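Local coordinates for UPF0749 protein MT1873 (Mycobacterium tuberculosis, PDB 3GMG) that is of unknown function but belongs to the UPF0749 (DUF881) family, here represented by the C-terminal part of a probably membrane-associated protein, at residues 36-41 and 106-111. Numbering follows the deposited sequence.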
loop_
_atom_site.group_PDB
_atom_site.type_symbol
_atom_site.label_atom_id
_atom_site.label_comp_id
_atom_site.label_asym_id
_atom_site.label_seq_id
_atom_site.Cartn_x
_atom_site.Cartn_y
_atom_site.Cartn_z
ATOM N N PRO A 36 18.812 -1.612 13.884
ATOM C CA PRO A 36 18.156 -1.597 15.178
ATOM C C PRO A 36 16.658 -1.739 15.016
ATOM O O PRO A 36 16.129 -1.462 13.946
ATOM C CB PRO A 36 18.503 -0.214 15.737
ATOM C CG PRO A 36 18.816 0.587 14.563
ATOM C CD PRO A 36 19.391 -0.302 13.540
ATOM N N GLY A 37 15.973 -2.187 16.043
ATOM C CA GLY A 37 14.548 -2.265 15.947
ATOM C C GLY A 37 13.917 -2.875 17.199
ATOM O O GLY A 37 14.451 -2.799 18.309
ATOM N N VAL A 38 12.800 -3.556 16.983
ATOM C CA VAL A 38 12.106 -4.271 18.050
ATOM C C VAL A 38 11.688 -5.654 17.589
ATOM O O VAL A 38 11.540 -5.911 16.390
ATOM C CB VAL A 38 10.866 -3.534 18.557
ATOM C CG1 VAL A 38 11.262 -2.191 19.155
ATOM C CG2 VAL A 38 9.798 -3.359 17.436
ATOM N N MET A 39 11.562 -6.550 18.570
ATOM C CA MET A 39 10.844 -7.809 18.419
ATOM C C MET A 39 9.640 -7.754 19.335
ATOM O O MET A 39 9.759 -7.485 20.540
ATOM C CB MET A 39 11.733 -8.983 18.784
ATOM C CG MET A 39 11.052 -10.352 18.693
ATOM S SD MET A 39 12.134 -11.839 18.925
ATOM C CE MET A 39 12.507 -11.593 20.616
ATOM N N ILE A 40 8.483 -8.021 18.755
ATOM C CA ILE A 40 7.217 -7.999 19.449
ATOM C C ILE A 40 6.698 -9.418 19.490
ATOM O O ILE A 40 6.554 -10.047 18.447
ATOM C CB ILE A 40 6.192 -7.134 18.699
ATOM C CG1 ILE A 40 6.747 -5.715 18.504
ATOM C CG2 ILE A 40 4.839 -7.127 19.435
ATOM C CD1 ILE A 40 6.121 -4.957 17.390
ATOM N N THR A 41 6.447 -9.926 20.687
ATOM C CA THR A 41 5.826 -11.240 20.857
ATOM C C THR A 41 4.373 -11.053 21.279
ATOM O O THR A 41 4.083 -10.256 22.171
ATOM C CB THR A 41 6.545 -12.046 21.907
ATOM O OG1 THR A 41 7.924 -12.155 21.554
ATOM C CG2 THR A 41 5.921 -13.424 22.027
ATOM N N ILE A 106 6.723 -10.355 15.732
ATOM C CA ILE A 106 6.824 -9.323 14.707
ATOM C C ILE A 106 8.162 -8.638 14.869
ATOM O O ILE A 106 8.478 -8.167 15.954
ATOM C CB ILE A 106 5.679 -8.296 14.771
ATOM C CG1 ILE A 106 4.315 -9.007 14.673
ATOM C CG2 ILE A 106 5.838 -7.253 13.668
ATOM C CD1 ILE A 106 3.676 -9.314 16.022
ATOM N N LEU A 107 8.936 -8.603 13.796
ATOM C CA LEU A 107 10.255 -7.954 13.773
ATOM C C LEU A 107 10.120 -6.671 12.991
ATOM O O LEU A 107 9.522 -6.651 11.929
ATOM C CB LEU A 107 11.282 -8.844 13.093
ATOM C CG LEU A 107 11.425 -10.264 13.636
ATOM C CD1 LEU A 107 12.298 -11.093 12.722
ATOM C CD2 LEU A 107 12.071 -10.213 15.014
ATOM N N ALA A 108 10.646 -5.584 13.522
ATOM C CA ALA A 108 10.596 -4.289 12.830
ATOM C C ALA A 108 11.912 -3.554 13.021
ATOM O O ALA A 108 12.441 -3.502 14.127
ATOM C CB ALA A 108 9.484 -3.452 13.334
ATOM N N ILE A 109 12.417 -2.999 11.934
ATOM C CA ILE A 109 13.653 -2.219 11.930
ATOM C C ILE A 109 13.302 -0.748 11.932
ATOM O O ILE A 109 12.511 -0.295 11.099
ATOM C CB ILE A 109 14.535 -2.577 10.737
ATOM C CG1 ILE A 109 15.103 -4.003 10.882
ATOM C CG2 ILE A 109 15.709 -1.580 10.596
ATOM C CD1 ILE A 109 15.713 -4.580 9.623
ATOM N N GLY A 110 13.861 -0.017 12.880
ATOM C CA GLY A 110 13.578 1.418 13.065
ATOM C C GLY A 110 14.175 1.895 14.370
ATOM O O GLY A 110 14.924 1.156 15.004
ATOM N N ASP A 111 13.848 3.112 14.809
ATOM C CA ASP A 111 14.334 3.602 16.104
ATOM C C ASP A 111 13.651 2.822 17.233
ATOM O O ASP A 111 12.438 2.940 17.431
ATOM C CB ASP A 111 14.083 5.105 16.276
ATOM C CG ASP A 111 14.597 5.609 17.585
ATOM O OD1 ASP A 111 15.820 5.486 17.796
ATOM O OD2 ASP A 111 13.780 6.058 18.422
#
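Five backbone hydrogen bonds zip residues 36-41 to residues 106-111. Val38 and Ala108 bond to each other twice, Val38 N reaching Ala108 O at 2.9 Å nearly along the carbonyl axis; Ile40 and Ile106 repeat this doubled exchange, Ile106 N lying 2.7 Å from Ile40 O. Beyond the Gly37-Ile109 pair, Gly110 N reaches Pro36 O at 2.9 Å, from above the carbonyl plane. Gly37, lacking a side chain, lets its CA come within 4.1 Å of Ile109 CA and 3.0 Å of Ala108 O, the latter a CA-H...O contact. The two strands are antiparallel neighbours inside a five-stranded sheet, with 68-72 beyond 104-109 and 135-141 beyond 37-43. On one face, Val38 CG2 meets Ala108 CB at 4.1 Å, and Ile40 and Ile106 sit beside each other, their branched CB atoms also 4.1 Å apart. On the other, Met39 CG lies alongside Leu107 CD2 at 3.8 Å before the chain bends at chi3 and its tip turns away. Leu61 of helix 51-63 packs on Ile40, Ile106 and Ala108, small or branched groups that fit a helix-covered face; from helix 112-119, Leu115 packs on Val38 and Met119 on Ile40. Asp111 N-caps that helix, its OD2 hydrogen-bonded to Thr114 OG1.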